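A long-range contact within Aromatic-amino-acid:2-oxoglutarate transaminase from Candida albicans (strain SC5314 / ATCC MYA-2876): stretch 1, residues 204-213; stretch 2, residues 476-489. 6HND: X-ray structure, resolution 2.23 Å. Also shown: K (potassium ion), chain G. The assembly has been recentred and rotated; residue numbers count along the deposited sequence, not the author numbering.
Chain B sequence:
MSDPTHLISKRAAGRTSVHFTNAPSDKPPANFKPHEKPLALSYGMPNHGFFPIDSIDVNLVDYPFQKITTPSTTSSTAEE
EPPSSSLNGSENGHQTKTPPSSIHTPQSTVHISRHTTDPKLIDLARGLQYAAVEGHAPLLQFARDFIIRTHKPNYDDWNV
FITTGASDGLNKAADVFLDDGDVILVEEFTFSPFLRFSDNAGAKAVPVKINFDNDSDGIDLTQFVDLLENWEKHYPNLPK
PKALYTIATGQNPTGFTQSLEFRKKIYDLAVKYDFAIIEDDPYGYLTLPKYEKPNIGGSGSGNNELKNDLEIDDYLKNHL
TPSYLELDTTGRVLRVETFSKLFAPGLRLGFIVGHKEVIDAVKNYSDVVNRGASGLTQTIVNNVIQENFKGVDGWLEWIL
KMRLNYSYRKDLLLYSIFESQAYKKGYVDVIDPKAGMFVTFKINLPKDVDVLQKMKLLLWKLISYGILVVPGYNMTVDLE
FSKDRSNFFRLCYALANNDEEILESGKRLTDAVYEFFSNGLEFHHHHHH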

# COMPACT_ATOMS: atom_id res chain seq x y z
N LYS B 204 19.24 9.53 -11.95
CA LYS B 204 19.55 8.98 -13.30
C LYS B 204 20.04 7.53 -13.15
O LYS B 204 20.89 7.25 -12.28
N ALA B 205 19.49 6.62 -13.96
CA ALA B 205 19.93 5.22 -14.08
C ALA B 205 21.09 5.14 -15.08
O ALA B 205 20.93 5.57 -16.24
N VAL B 206 22.22 4.62 -14.63
CA VAL B 206 23.40 4.33 -15.49
C VAL B 206 23.52 2.81 -15.59
O VAL B 206 23.56 2.12 -14.57
N PRO B 207 23.49 2.27 -16.82
CA PRO B 207 23.51 0.83 -17.05
C PRO B 207 24.88 0.21 -16.77
O PRO B 207 25.87 0.79 -17.13
N VAL B 208 24.90 -0.95 -16.13
CA VAL B 208 26.11 -1.75 -15.81
C VAL B 208 26.05 -3.01 -16.68
O VAL B 208 25.09 -3.80 -16.50
N LYS B 209 27.03 -3.20 -17.56
CA LYS B 209 27.02 -4.30 -18.56
C LYS B 209 26.96 -5.66 -17.86
O LYS B 209 27.54 -5.84 -16.79
N ILE B 210 26.21 -6.57 -18.46
CA ILE B 210 26.12 -7.98 -18.01
C ILE B 210 26.98 -8.81 -18.94
O ILE B 210 26.92 -8.61 -20.16
N ASN B 211 27.79 -9.69 -18.36
CA ASN B 211 28.58 -10.70 -19.11
C ASN B 211 27.62 -11.87 -19.40
O ASN B 211 27.03 -12.38 -18.45
N PHE B 212 27.53 -12.32 -20.66
CA PHE B 212 26.59 -13.37 -21.14
C PHE B 212 27.29 -14.72 -21.38
O PHE B 212 26.60 -15.63 -21.87
N ASP B 213 28.55 -14.89 -20.97
CA ASP B 213 29.21 -16.23 -20.90
C ASP B 213 28.41 -17.20 -20.02
O ASP B 213 27.74 -16.75 -19.04
N THR B 476 15.61 -3.08 -20.59
CA THR B 476 16.88 -2.33 -20.65
C THR B 476 16.75 -1.05 -19.84
O THR B 476 15.65 -0.50 -19.79
N VAL B 477 17.85 -0.61 -19.24
CA VAL B 477 18.00 0.77 -18.71
C VAL B 477 18.08 1.73 -19.90
O VAL B 477 17.36 2.73 -19.91
N ASP B 478 18.89 1.37 -20.90
CA ASP B 478 19.16 2.19 -22.11
C ASP B 478 19.29 1.25 -23.31
O ASP B 478 20.24 0.44 -23.35
N LEU B 479 18.38 1.39 -24.26
CA LEU B 479 18.24 0.50 -25.42
C LEU B 479 19.49 0.61 -26.31
O LEU B 479 20.03 -0.45 -26.65
N GLU B 480 19.94 1.82 -26.65
CA GLU B 480 21.12 2.02 -27.53
C GLU B 480 22.32 1.33 -26.88
O GLU B 480 23.05 0.57 -27.55
N PHE B 481 22.50 1.54 -25.58
CA PHE B 481 23.65 0.98 -24.85
C PHE B 481 23.69 -0.55 -25.00
O PHE B 481 24.78 -1.07 -25.22
N SER B 482 22.54 -1.22 -24.83
CA SER B 482 22.43 -2.68 -24.65
C SER B 482 22.02 -3.42 -25.95
O SER B 482 21.96 -4.65 -25.92
N LYS B 483 21.78 -2.70 -27.03
CA LYS B 483 21.37 -3.19 -28.37
C LYS B 483 22.06 -4.51 -28.70
O LYS B 483 21.36 -5.50 -29.03
N ASP B 484 23.40 -4.51 -28.66
CA ASP B 484 24.23 -5.63 -29.17
C ASP B 484 24.08 -6.89 -28.30
O ASP B 484 24.41 -7.93 -28.81
N ARG B 485 23.60 -6.79 -27.06
CA ARG B 485 23.40 -7.96 -26.16
C ARG B 485 21.91 -8.27 -25.98
O ARG B 485 21.56 -9.11 -25.11
N SER B 486 21.06 -7.67 -26.82
CA SER B 486 19.58 -7.73 -26.71
C SER B 486 19.06 -8.94 -27.48
O SER B 486 17.82 -9.10 -27.52
N ASN B 487 19.96 -9.76 -28.03
CA ASN B 487 19.60 -10.94 -28.86
C ASN B 487 19.15 -12.11 -27.98
O ASN B 487 19.70 -13.21 -28.08
N PHE B 488 18.14 -11.91 -27.14
CA PHE B 488 17.63 -13.02 -26.30
C PHE B 488 16.18 -12.78 -25.94
O PHE B 488 15.76 -11.63 -25.91
N PHE B 489 15.48 -13.86 -25.64
CA PHE B 489 14.16 -13.83 -24.97
C PHE B 489 14.32 -14.37 -23.55
O PHE B 489 15.11 -15.29 -23.35

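P207 lies at the apolar centre, on a strand whose residues alternate: A205 and P207 point toward the other stretch, V206 and V208 away. The P207 ring has a C-gamma endo pucker. Its CG sits over one face of the F481 ring, 3.7 Å from the ring centroid, in a CH-pi contact. F481 is t. P207 also meets V477, with P207 CB 4.0 Å from V477 CB. V477 is also t, and its CG1 reaches A205 CB at 3.5 Å.

A second apolar patch forms around F212, an m rotamer. F212 CZ lies 3.7 Å from F488 CE1. The two rings meet obliquely, with planes at 44°. F488 is p. F212 CE1 also packs against R485 CB at 3.9 Å.

K209 bridges toward the polar edge with its aliphatic chain, m at chi1 and then extended. K209 CG is 3.6 Å from F481 CZ, and K209 CD lies over one face of the R485 guanidinium, 3.9 Å from R485 NH2. R485 is m; its NE and NH2 are hydrogen-bonded elsewhere in the structure.

No hydrogen bond crosses the contact. D478 instead caps its own helix, accepting from F481 N at OD1 (3.1 Å). Beyond the contact, D213 OD2 binds the potassium ion K at 2.8 Å.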

# COMPACT_ATOMS: atom_id res chain seq x y z
CB LYS B 204 20.56 9.86 -14.06
CG LYS B 204 20.42 9.78 -15.58
CD LYS B 204 21.73 9.66 -16.39
CE LYS B 204 21.72 8.63 -17.50
NZ LYS B 204 21.35 9.19 -18.83
CB ALA B 205 18.77 4.37 -14.53
CB VAL B 206 24.66 5.01 -14.93
CG1 VAL B 206 25.94 4.36 -15.42
CG2 VAL B 206 24.61 6.50 -15.25
CB PRO B 207 23.13 0.73 -18.54
CG PRO B 207 23.72 1.99 -19.14
CD PRO B 207 23.49 3.05 -18.07
CB VAL B 208 26.16 -2.09 -14.30
CG1 VAL B 208 27.15 -3.20 -13.99
CG2 VAL B 208 26.47 -0.87 -13.43
CB LYS B 209 28.26 -4.27 -19.47
CG LYS B 209 28.43 -3.00 -20.29
CD LYS B 209 29.43 -3.13 -21.43
CE LYS B 209 29.83 -1.79 -22.03
NZ LYS B 209 30.66 -1.98 -23.24
CB ILE B 210 24.66 -8.44 -18.01
CG1 ILE B 210 23.94 -7.91 -16.77
CG2 ILE B 210 24.58 -9.95 -18.12
CD1 ILE B 210 22.46 -8.06 -16.85
CB ASN B 211 29.83 -11.02 -18.30
CG ASN B 211 30.54 -12.28 -18.76
OD1 ASN B 211 30.49 -12.62 -19.93
ND2 ASN B 211 31.19 -12.98 -17.84
CB PHE B 212 25.87 -12.87 -22.39
CG PHE B 212 24.70 -11.97 -22.06
CD1 PHE B 212 24.88 -10.60 -21.92
CD2 PHE B 212 23.45 -12.50 -21.83
CE1 PHE B 212 23.80 -9.78 -21.62
CE2 PHE B 212 22.38 -11.68 -21.49
CZ PHE B 212 22.56 -10.32 -21.39
CB ASP B 213 30.63 -16.14 -20.34
CG ASP B 213 31.65 -15.36 -21.18
OD1 ASP B 213 31.33 -15.03 -22.36
OD2 ASP B 213 32.76 -15.09 -20.64
CB THR B 476 17.30 -2.00 -22.09
OG1 THR B 476 16.22 -1.32 -22.74
CG2 THR B 476 17.67 -3.26 -22.85
CB VAL B 477 19.21 0.86 -17.78
CG1 VAL B 477 19.44 2.30 -17.33
CG2 VAL B 477 19.04 -0.10 -16.60
CB ASP B 478 20.41 3.05 -21.93
CG ASP B 478 20.57 4.12 -23.01
OD1 ASP B 478 20.82 3.76 -24.18
OD2 ASP B 478 20.44 5.30 -22.66
CB LEU B 479 16.96 0.87 -26.17
CG LEU B 479 16.56 -0.09 -27.29
CD1 LEU B 479 16.75 -1.54 -26.85
CD2 LEU B 479 15.12 0.16 -27.73
CB GLU B 480 21.41 3.50 -27.78
CG GLU B 480 20.94 3.99 -29.15
CD GLU B 480 21.58 3.26 -30.32
OE1 GLU B 480 20.83 2.84 -31.21
OE2 GLU B 480 22.84 3.09 -30.32
CB PHE B 481 23.54 1.33 -23.37
CG PHE B 481 24.74 0.92 -22.56
CD1 PHE B 481 25.88 1.71 -22.53
CD2 PHE B 481 24.70 -0.23 -21.79
CE1 PHE B 481 26.97 1.35 -21.74
CE2 PHE B 481 25.78 -0.57 -20.98
CZ PHE B 481 26.91 0.22 -20.96
CB SER B 482 21.49 -2.93 -23.53
OG SER B 482 21.97 -2.29 -22.37
CB LYS B 483 21.76 -2.14 -29.43
CG LYS B 483 20.71 -1.79 -30.47
CD LYS B 483 21.27 -1.18 -31.75
CE LYS B 483 22.19 0.01 -31.54
NZ LYS B 483 23.61 -0.37 -31.66
CB ASP B 484 25.71 -5.26 -29.25
CG ASP B 484 26.00 -4.27 -30.36
OD1 ASP B 484 25.25 -4.27 -31.37
OD2 ASP B 484 26.98 -3.51 -30.20
CB ARG B 485 24.15 -7.69 -24.86
CG ARG B 485 25.65 -7.62 -25.07
CD ARG B 485 26.40 -7.29 -23.82
NE ARG B 485 26.09 -5.95 -23.38
CZ ARG B 485 26.47 -4.83 -23.97
NH1 ARG B 485 27.21 -4.86 -25.06
NH2 ARG B 485 26.09 -3.67 -23.46
CB SER B 486 18.95 -6.47 -27.22
OG SER B 486 19.19 -5.42 -26.31
CB ASN B 487 20.76 -11.34 -29.79
CG ASN B 487 22.04 -11.67 -29.05
OD1 ASN B 487 22.38 -11.00 -28.06
ND2 ASN B 487 22.71 -12.72 -29.50
CB PHE B 488 18.48 -13.23 -25.03
CG PHE B 488 18.42 -12.15 -23.99
CD1 PHE B 488 19.30 -11.08 -24.04
CD2 PHE B 488 17.54 -12.22 -22.93
CE1 PHE B 488 19.29 -10.11 -23.04
CE2 PHE B 488 17.49 -11.24 -21.96
CZ PHE B 488 18.36 -10.17 -22.02
CB PHE B 489 13.15 -14.66 -25.75
CG PHE B 489 12.93 -14.20 -27.16
CD1 PHE B 489 12.21 -13.03 -27.41
CD2 PHE B 489 13.40 -14.94 -28.23
CE1 PHE B 489 12.02 -12.60 -28.72
CE2 PHE B 489 13.23 -14.49 -29.53
CZ PHE B 489 12.53 -13.32 -29.77
K K G . 33.85 -16.44 -18.51